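Local coordinates for putative uncharacterized protein PH0242 (Pyrococcus horikoshii, PDB 3VU1) that belongs to the archaeal oligosaccharyltransferase AglB family and is represented by its C-terminal globular domain, a strand-rich body that holds a calcium ion, at residues G132-N137 with V143-Q148; R153-N158 with V194-S199; E427-R432 with P473-E478. All coordinates share one frame; numbering follows the deposited sequence.

Contact 1: residues G132-N137 with V143-Q148; sequences GNVYVN and VIKVIQ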
loop_
_atom_site.group_PDB
_atom_site.type_symbol
_atom_site.label_atom_id
_atom_site.label_comp_id
_atom_site.label_asym_id
_atom_site.label_seq_id
_atom_site.Cartn_x
_atom_site.Cartn_y
_atom_site.Cartn_z
ATOM N N GLY A 132 6.477 -14.527 28.732
ATOM C CA GLY A 132 6.774 -13.728 29.932
ATOM C C GLY A 132 8.200 -13.232 30.019
ATOM O O GLY A 132 9.104 -14.035 30.168
ATOM N N ASN A 133 8.421 -11.921 29.919
ATOM C CA ASN A 133 9.787 -11.333 30.037
ATOM C C ASN A 133 10.882 -11.825 29.065
ATOM O O ASN A 133 11.997 -11.295 29.037
ATOM C CB ASN A 133 10.307 -11.432 31.482
ATOM C CG ASN A 133 9.646 -10.431 32.403
ATOM O OD1 ASN A 133 8.425 -10.446 32.588
ATOM N ND2 ASN A 133 10.446 -9.547 32.983
ATOM N N VAL A 134 10.558 -12.825 28.265
ATOM C CA VAL A 134 11.509 -13.478 27.407
ATOM C C VAL A 134 10.765 -13.856 26.122
ATOM O O VAL A 134 9.541 -14.078 26.145
ATOM C CB VAL A 134 12.103 -14.695 28.158
ATOM C CG1 VAL A 134 12.291 -15.920 27.280
ATOM C CG2 VAL A 134 13.415 -14.309 28.813
ATOM N N TYR A 135 11.499 -13.923 25.009
ATOM C CA TYR A 135 10.922 -14.237 23.702
ATOM C C TYR A 135 11.593 -15.435 23.070
ATOM O O TYR A 135 12.820 -15.459 22.949
ATOM C CB TYR A 135 11.133 -13.066 22.764
ATOM C CG TYR A 135 10.372 -11.834 23.135
ATOM C CD1 TYR A 135 10.932 -10.880 23.986
ATOM C CD2 TYR A 135 9.091 -11.619 22.629
ATOM C CE1 TYR A 135 10.230 -9.752 24.333
ATOM C CE2 TYR A 135 8.381 -10.489 22.965
ATOM C CZ TYR A 135 8.956 -9.569 23.821
ATOM O OH TYR A 135 8.250 -8.452 24.140
ATOM N N VAL A 136 10.789 -16.398 22.630
ATOM C CA VAL A 136 11.314 -17.678 22.163
ATOM C C VAL A 136 10.852 -18.061 20.767
ATOM O O VAL A 136 9.735 -17.704 20.343
ATOM C CB VAL A 136 10.931 -18.864 23.109
ATOM C CG1 VAL A 136 11.707 -18.807 24.413
ATOM C CG2 VAL A 136 9.427 -18.933 23.365
ATOM N N ASN A 137 11.744 -18.777 20.075
ATOM C CA ASN A 137 11.422 -19.595 18.907
ATOM C C ASN A 137 12.207 -20.920 18.998
ATOM O O ASN A 137 13.371 -21.011 18.566
ATOM C CB ASN A 137 11.707 -18.848 17.591
ATOM C CG ASN A 137 11.256 -19.619 16.336
ATOM O OD1 ASN A 137 11.103 -20.856 16.329
ATOM N ND2 ASN A 137 11.067 -18.883 15.259
ATOM N N VAL A 143 16.338 -17.420 21.823
ATOM C CA VAL A 143 15.775 -16.813 23.025
ATOM C C VAL A 143 16.258 -15.386 23.108
ATOM O O VAL A 143 17.462 -15.147 23.218
ATOM C CB VAL A 143 16.164 -17.548 24.337
ATOM C CG1 VAL A 143 15.618 -16.798 25.545
ATOM C CG2 VAL A 143 15.643 -18.977 24.353
ATOM N N ILE A 144 15.321 -14.443 23.051
ATOM C CA ILE A 144 15.653 -13.035 23.222
ATOM C C ILE A 144 15.225 -12.586 24.619
ATOM O O ILE A 144 14.093 -12.850 25.055
ATOM C CB ILE A 144 14.975 -12.146 22.164
ATOM C CG1 ILE A 144 15.376 -12.571 20.745
ATOM C CG2 ILE A 144 15.331 -10.687 22.390
ATOM C CD1 ILE A 144 14.365 -12.136 19.698
ATOM N N LYS A 145 16.138 -11.921 25.319
ATOM C CA LYS A 145 15.872 -11.433 26.674
ATOM C C LYS A 145 16.548 -10.098 26.942
ATOM O O LYS A 145 17.527 -9.741 26.278
ATOM C CB LYS A 145 16.279 -12.474 27.729
ATOM C CG LYS A 145 17.762 -12.770 27.800
ATOM C CD LYS A 145 18.015 -14.272 27.876
ATOM C CE LYS A 145 17.727 -14.881 29.243
ATOM N NZ LYS A 145 17.633 -16.372 29.147
ATOM N N VAL A 146 16.006 -9.360 27.909
ATOM C CA VAL A 146 16.646 -8.139 28.382
ATOM C C VAL A 146 17.559 -8.484 29.558
ATOM O O VAL A 146 17.142 -9.151 30.500
ATOM C CB VAL A 146 15.622 -7.096 28.829
ATOM C CG1 VAL A 146 16.249 -5.713 28.790
ATOM C CG2 VAL A 146 14.385 -7.147 27.948
ATOM N N ILE A 147 18.812 -8.054 29.477
ATOM C CA ILE A 147 19.777 -8.229 30.556
ATOM C C ILE A 147 20.030 -6.855 31.182
ATOM O O ILE A 147 20.079 -5.846 30.467
ATOM C CB ILE A 147 21.118 -8.829 30.034
ATOM C CG1 ILE A 147 20.898 -10.089 29.167
ATOM C CG2 ILE A 147 22.110 -9.088 31.169
ATOM C CD1 ILE A 147 20.276 -11.281 29.862
ATOM N N GLN A 148 20.157 -6.807 32.510
ATOM C CA GLN A 148 20.646 -5.599 33.193
ATOM C C GLN A 148 22.059 -5.825 33.703
ATOM O O GLN A 148 22.283 -6.681 34.547
ATOM C CB GLN A 148 19.727 -5.180 34.338
ATOM C CG GLN A 148 18.298 -4.886 33.902
ATOM C CD GLN A 148 17.770 -3.585 34.472
ATOM O OE1 GLN A 148 16.592 -3.484 34.841
ATOM N NE2 GLN A 148 18.644 -2.573 34.548
#
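Tyr135 and Ile144 form the hydrogen-bonded pair of an antiparallel beta hairpin whose strand segments, 134-137 and 143-148, run at 172° to each other. Two backbone bonds define the pair: Tyr135 N gives to Ile144 O at 2.8 Å, and Ile144 N returns to Tyr135 O at 2.7 Å, both with N-H...O angles of at least 160°. A CA-H...O contact supplements them where Val143 CA lies 3.3 Å from Tyr135 O.

Apolar contacts divide between the two sides of the sheet. On one, Val143 serves two neighbours with its two methyls: CG1, placed anti to the backbone N (chi1 176°), meets Val134 CG1 at 3.9 Å, while CG2 runs alongside Val136 CG1, also at 3.9 Å. Val134 turns its other branch, CG2, to Lys145 CB at 3.6 Å, the base of a side chain whose amine end extends elsewhere. On the other, Tyr135 CB and Ile144 CB stand 4.0 Å apart. Ile144 O sits at the edge of the tyrosine ring, whose OH is hydrogen-bonded to Thr197 O; Ile144 also packs on Thr128 and Ile155.

The chemistry implies a division of labour: reciprocal backbone bonds fix the register, and aliphatic contacts fill in around them on both faces.

Contact 2: residues R153-N158 with V194-S199; sequences RRIAVN and VYLTPS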
loop_
_atom_site.group_PDB
_atom_site.type_symbol
_atom_site.label_atom_id
_atom_site.label_comp_id
_atom_site.label_asym_id
_atom_site.label_seq_id
_atom_site.Cartn_x
_atom_site.Cartn_y
_atom_site.Cartn_z
ATOM N N ARG A 153 20.794 -1.368 30.422
ATOM C CA ARG A 153 20.020 -2.395 29.708
ATOM C C ARG A 153 20.679 -2.796 28.386
ATOM O O ARG A 153 21.292 -1.982 27.694
ATOM C CB ARG A 153 18.637 -1.849 29.364
ATOM C CG ARG A 153 17.757 -1.519 30.550
ATOM C CD ARG A 153 16.703 -2.592 30.736
ATOM N NE ARG A 153 15.457 -2.036 31.249
ATOM C CZ ARG A 153 14.629 -1.254 30.552
ATOM N NH1 ARG A 153 14.907 -0.910 29.298
ATOM N NH2 ARG A 153 13.514 -0.800 31.116
ATOM N N ARG A 154 20.530 -4.056 28.015
ATOM C CA ARG A 154 20.946 -4.490 26.690
ATOM C C ARG A 154 20.053 -5.647 26.195
ATOM O O ARG A 154 19.389 -6.335 26.992
ATOM C CB ARG A 154 22.449 -4.830 26.653
ATOM C CG ARG A 154 22.769 -6.238 27.135
ATOM C CD ARG A 154 24.241 -6.628 27.030
ATOM N NE ARG A 154 24.360 -8.064 27.264
ATOM C CZ ARG A 154 24.552 -8.625 28.455
ATOM N NH1 ARG A 154 24.690 -7.869 29.541
ATOM N NH2 ARG A 154 24.617 -9.947 28.558
ATOM N N ILE A 155 20.010 -5.847 24.880
ATOM C CA ILE A 155 19.249 -6.960 24.363
ATOM C C ILE A 155 20.209 -8.082 24.036
ATOM O O ILE A 155 21.214 -7.868 23.383
ATOM C CB ILE A 155 18.344 -6.558 23.170
ATOM C CG1 ILE A 155 17.350 -5.462 23.585
ATOM C CG2 ILE A 155 17.599 -7.763 22.585
ATOM C CD1 ILE A 155 16.382 -5.865 24.672
ATOM N N ALA A 156 19.909 -9.276 24.528
ATOM C CA ALA A 156 20.692 -10.450 24.181
ATOM C C ALA A 156 19.863 -11.425 23.345
ATOM O O ALA A 156 18.783 -11.851 23.751
ATOM C CB ALA A 156 21.216 -11.133 25.437
ATOM N N VAL A 157 20.382 -11.775 22.173
ATOM C CA VAL A 157 19.760 -12.775 21.329
ATOM C C VAL A 157 20.667 -13.980 21.376
ATOM O O VAL A 157 21.817 -13.906 20.954
ATOM C CB VAL A 157 19.606 -12.278 19.873
ATOM C CG1 VAL A 157 18.977 -13.356 18.992
ATOM C CG2 VAL A 157 18.787 -10.990 19.816
ATOM N N ASN A 158 20.150 -15.082 21.916
ATOM C CA ASN A 158 20.893 -16.342 21.988
ATOM C C ASN A 158 20.413 -17.271 20.911
ATOM O O ASN A 158 19.205 -17.562 20.807
ATOM C CB ASN A 158 20.729 -17.016 23.353
ATOM C CG ASN A 158 21.101 -16.100 24.503
ATOM O OD1 ASN A 158 20.300 -15.870 25.404
ATOM N ND2 ASN A 158 22.311 -15.554 24.469
ATOM N N VAL A 194 16.224 -5.602 16.387
ATOM C CA VAL A 194 15.169 -6.306 17.117
ATOM C C VAL A 194 14.050 -5.376 17.442
ATOM O O VAL A 194 14.293 -4.245 17.795
ATOM C CB VAL A 194 15.665 -6.969 18.396
ATOM C CG1 VAL A 194 14.494 -7.491 19.212
ATOM C CG2 VAL A 194 16.576 -8.126 18.057
ATOM N N TYR A 195 12.820 -5.842 17.274
ATOM C CA TYR A 195 11.651 -5.093 17.731
ATOM C C TYR A 195 10.900 -5.917 18.759
ATOM O O TYR A 195 10.492 -7.056 18.470
ATOM C CB TYR A 195 10.712 -4.758 16.587
ATOM C CG TYR A 195 11.290 -3.824 15.556
ATOM C CD1 TYR A 195 11.629 -2.507 15.872
ATOM C CD2 TYR A 195 11.496 -4.262 14.237
ATOM C CE1 TYR A 195 12.151 -1.658 14.905
ATOM C CE2 TYR A 195 12.005 -3.422 13.272
ATOM C CZ TYR A 195 12.327 -2.124 13.601
ATOM O OH TYR A 195 12.834 -1.310 12.611
ATOM N N LEU A 196 10.740 -5.349 19.957
ATOM C CA LEU A 196 10.037 -6.030 21.044
ATOM C C LEU A 196 8.656 -5.444 21.211
ATOM O O LEU A 196 8.519 -4.249 21.457
ATOM C CB LEU A 196 10.829 -5.936 22.354
ATOM C CG LEU A 196 12.188 -6.651 22.342
ATOM C CD1 LEU A 196 12.835 -6.640 23.711
ATOM C CD2 LEU A 196 12.115 -8.078 21.808
ATOM N N THR A 197 7.639 -6.276 21.048
ATOM C CA THR A 197 6.256 -5.846 21.286
ATOM C C THR A 197 5.689 -6.692 22.435
ATOM O O THR A 197 6.332 -7.658 22.865
ATOM C CB THR A 197 5.347 -5.957 20.028
ATOM O OG1 THR A 197 4.978 -7.319 19.802
ATOM C CG2 THR A 197 6.040 -5.415 18.779
ATOM N N PRO A 198 4.485 -6.347 22.936
ATOM C CA PRO A 198 4.017 -7.112 24.080
ATOM C C PRO A 198 3.959 -8.607 23.806
ATOM O O PRO A 198 4.123 -9.389 24.740
ATOM C CB PRO A 198 2.619 -6.535 24.315
ATOM C CG PRO A 198 2.774 -5.107 23.898
ATOM C CD PRO A 198 3.561 -5.238 22.626
ATOM N N SER A 199 3.766 -9.007 22.546
ATOM C CA SER A 199 3.572 -10.436 22.232
ATOM C C SER A 199 4.474 -11.062 21.146
ATOM O O SER A 199 4.549 -12.294 21.039
ATOM C CB SER A 199 2.114 -10.693 21.896
ATOM O OG SER A 199 1.758 -9.855 20.829
#
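Ile155 and Leu196 meet end to end, their terminal methyls touching with CD1 of Ile155 3.8 Å from CD1 of Leu196. Both chains leave the backbone in the same manner, Ile155 CG1 (chi1 -59°) and Leu196 CG (chi1 -64°) each lying anti to their own carbonyl carbon. For Leu196 the next torsion continues the chain nearly straight, chi2 -174°, which extends CD1 across to its partner.

The second pair is arranged differently. Val157 and Val194 pass alongside one another, pointing opposite ways, and touch through one branch each: Val157 CG2 is 4.0 Å from Val194 CG2.

All four CB atoms point toward the opposing segment, and all four residues are buried. The closest pair of CA atoms, those of Ile155 and Val194, is 8.3 Å apart, too wide for direct strand pairing, so methyl packing alone joins the two segments. Around them, Ser169 touches both Ile155 and Val194, while Ile144 and Leu203 extend the packing from neighbouring strands.

Strands 153-159 and 192-196 belong to one mixed sheet but are not neighbours in it. That their inward-facing aliphatic residues meet across such a separation is consistent with the interior of a strongly curled, barrel-like beta sheet, here within the Insert domain.

Contact 3: residues E427-R432 with P473-E478; sequences EGIKLR and PVFIVE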
loop_
_atom_site.group_PDB
_atom_site.type_symbol
_atom_site.label_atom_id
_atom_site.label_comp_id
_atom_site.label_asym_id
_atom_site.label_seq_id
_atom_site.Cartn_x
_atom_site.Cartn_y
_atom_site.Cartn_z
ATOM N N GLU A 427 -14.200 10.444 -25.843
ATOM C CA GLU A 427 -14.528 11.396 -24.792
ATOM C C GLU A 427 -15.967 11.163 -24.385
ATOM O O GLU A 427 -16.748 10.638 -25.161
ATOM C CB GLU A 427 -14.395 12.827 -25.294
ATOM C CG GLU A 427 -12.973 13.286 -25.536
ATOM C CD GLU A 427 -12.853 14.790 -25.746
ATOM O OE1 GLU A 427 -13.888 15.463 -26.004
ATOM O OE2 GLU A 427 -11.704 15.299 -25.658
ATOM N N GLY A 428 -16.302 11.531 -23.153
ATOM C CA GLY A 428 -17.686 11.624 -22.702
ATOM C C GLY A 428 -18.553 10.397 -22.770
ATOM O O GLY A 428 -19.724 10.497 -23.097
ATOM N N ILE A 429 -17.996 9.236 -22.450
ATOM C CA ILE A 429 -18.814 8.044 -22.246
ATOM C C ILE A 429 -19.617 8.191 -20.960
ATOM O O ILE A 429 -19.056 8.502 -19.910
ATOM C CB ILE A 429 -17.966 6.766 -22.150
ATOM C CG1 ILE A 429 -17.093 6.628 -23.394
ATOM C CG2 ILE A 429 -18.868 5.551 -21.955
ATOM C CD1 ILE A 429 -16.079 5.507 -23.327
ATOM N N LYS A 430 -20.924 7.976 -21.043
ATOM C CA LYS A 430 -21.775 7.982 -19.858
ATOM C C LYS A 430 -21.845 6.595 -19.268
ATOM O O LYS A 430 -22.540 5.750 -19.793
ATOM C CB LYS A 430 -23.183 8.494 -20.192
ATOM C CG LYS A 430 -23.373 10.007 -20.061
ATOM C CD LYS A 430 -24.827 10.391 -20.351
ATOM C CE LYS A 430 -25.372 11.461 -19.406
ATOM N NZ LYS A 430 -24.811 12.810 -19.704
ATOM N N LEU A 431 -21.123 6.356 -18.179
ATOM C CA LEU A 431 -21.225 5.065 -17.471
ATOM C C LEU A 431 -22.370 4.998 -16.455
ATOM O O LEU A 431 -22.699 5.997 -15.812
ATOM C CB LEU A 431 -19.919 4.722 -16.779
ATOM C CG LEU A 431 -18.714 4.649 -17.694
ATOM C CD1 LEU A 431 -17.481 4.416 -16.835
ATOM C CD2 LEU A 431 -18.899 3.526 -18.697
ATOM N N ARG A 432 -22.953 3.808 -16.317
ATOM C CA ARG A 432 -24.114 3.563 -15.445
ATOM C C ARG A 432 -23.735 2.548 -14.374
ATOM O O ARG A 432 -23.075 1.552 -14.671
ATOM C CB ARG A 432 -25.325 2.996 -16.228
ATOM C CG ARG A 432 -25.664 3.672 -17.557
ATOM C CD ARG A 432 -26.807 4.675 -17.445
ATOM N NE ARG A 432 -26.539 5.686 -16.421
ATOM C CZ ARG A 432 -27.343 5.970 -15.393
ATOM N NH1 ARG A 432 -28.509 5.345 -15.237
ATOM N NH2 ARG A 432 -26.978 6.899 -14.520
ATOM N N PRO A 473 -7.136 -0.977 -21.518
ATOM C CA PRO A 473 -8.127 0.064 -21.596
ATOM C C PRO A 473 -8.374 0.621 -20.191
ATOM O O PRO A 473 -8.414 -0.137 -19.227
ATOM C CB PRO A 473 -9.340 -0.669 -22.123
ATOM C CG PRO A 473 -9.204 -2.016 -21.531
ATOM C CD PRO A 473 -7.738 -2.310 -21.594
ATOM N N VAL A 474 -8.488 1.939 -20.082
ATOM C CA VAL A 474 -8.574 2.617 -18.792
ATOM C C VAL A 474 -9.618 3.722 -18.932
ATOM O O VAL A 474 -9.569 4.519 -19.887
ATOM C CB VAL A 474 -7.190 3.202 -18.365
ATOM C CG1 VAL A 474 -7.310 4.138 -17.177
ATOM C CG2 VAL A 474 -6.215 2.090 -18.027
ATOM N N PHE A 475 -10.564 3.746 -17.990
ATOM C CA PHE A 475 -11.606 4.764 -17.958
ATOM C C PHE A 475 -11.238 5.840 -16.963
ATOM O O PHE A 475 -11.127 5.549 -15.782
ATOM C CB PHE A 475 -12.937 4.141 -17.584
ATOM C CG PHE A 475 -13.481 3.227 -18.629
ATOM C CD1 PHE A 475 -13.049 1.896 -18.717
ATOM C CD2 PHE A 475 -14.425 3.690 -19.550
ATOM C CE1 PHE A 475 -13.560 1.038 -19.699
ATOM C CE2 PHE A 475 -14.926 2.841 -20.548
ATOM C CZ PHE A 475 -14.496 1.512 -20.616
ATOM N N ILE A 476 -11.041 7.067 -17.446
ATOM C CA ILE A 476 -10.682 8.204 -16.588
ATOM C C ILE A 476 -11.892 9.092 -16.287
ATOM O O ILE A 476 -12.594 9.504 -17.188
ATOM C CB ILE A 476 -9.552 9.065 -17.189
ATOM C CG1 ILE A 476 -8.305 8.221 -17.441
ATOM C CG2 ILE A 476 -9.221 10.243 -16.274
ATOM C CD1 ILE A 476 -7.864 7.410 -16.254
ATOM N N VAL A 477 -12.121 9.370 -15.007
ATOM C CA VAL A 477 -13.242 10.182 -14.544
ATOM C C VAL A 477 -12.748 11.117 -13.453
ATOM O O VAL A 477 -11.617 10.938 -12.958
ATOM C CB VAL A 477 -14.352 9.302 -13.955
ATOM C CG1 VAL A 477 -14.892 8.340 -14.998
ATOM C CG2 VAL A 477 -13.848 8.530 -12.741
ATOM N N GLU A 478 -13.563 12.122 -13.088
ATOM C CA GLU A 478 -13.370 12.843 -11.813
ATOM C C GLU A 478 -13.777 11.854 -10.759
ATOM O O GLU A 478 -14.935 11.436 -10.706
ATOM C CB GLU A 478 -14.231 14.092 -11.668
ATOM C CG GLU A 478 -13.553 15.385 -12.099
ATOM C CD GLU A 478 -12.551 15.966 -11.096
ATOM O OE1 GLU A 478 -11.353 16.078 -11.457
ATOM O OE2 GLU A 478 -12.951 16.352 -9.972
#
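The largely apolar inner side of what is probably a curled antiparallel sheet in the Peripheral 2 region contains this contact, with Phe475 of one strand received by Ile429 and Leu431 of another. Ile429 CD1 comes within 4.0 Å of Phe475 CE2, and Leu431 CD1 lies 4.2 Å from Phe475 CD2. The two methyls thus meet neighbouring ring carbons obliquely, from opposite sides of the ring plane. Seen as whole side chains, isoleucine and phenylalanine cross at about a right angle, whereas leucine approaches the ring at a slant. An extended chain, with chi2 172°, carries Ile429 CD1 out to the aromatic carbon.

The backbones stay well apart, Ile429 CA and Phe475 CA being 9.0 Å from each other. Strand 385-401 explains that spacing because it bonds to both: Ile429 and Leu431 pair with Ala387 and Tyr385, while Val474 and Ile476 pair with Tyr390 and Asp388. Leu377 and Val379 pack on the phenylalanine, and Ile438 packs on Leu431, which extends the core to strands 372-381 and 434-443.

At the start of the strand, Gly428 and Ile429 both face Ala387 in a G1 beta bulge. Gly428 takes up a positive phi (59°), readily adopted by glycine, and the strand changes direction at Glu427. Side chains that meet over an intervening strand, with CB atoms directed at each other, are consistent with the inner side of a curled antiparallel sheet.

How the contacts relate
The three contacts follow one another along the chain without interleaving. Contacts 1 and 2 lie in the same mixed sheet of the Insert domain, their centres about 6 Å apart. Strands 142-148 and 153-159 are neighbours there, with a probable hydrogen bond from Asn158 N to Val143 O (3.0 Å), and a second probable one, between Tyr135 OH and Thr197 O, ties the hairpin of contact 1 to contact 2. Contact 3 belongs to another sheet, in the Peripheral 2 domain, on the opposite side of the chain's centre; its centre is about 57 Å from that of contact 1 and 53 Å from that of contact 2. The protein thus has two beta cores that do not touch through these contacts.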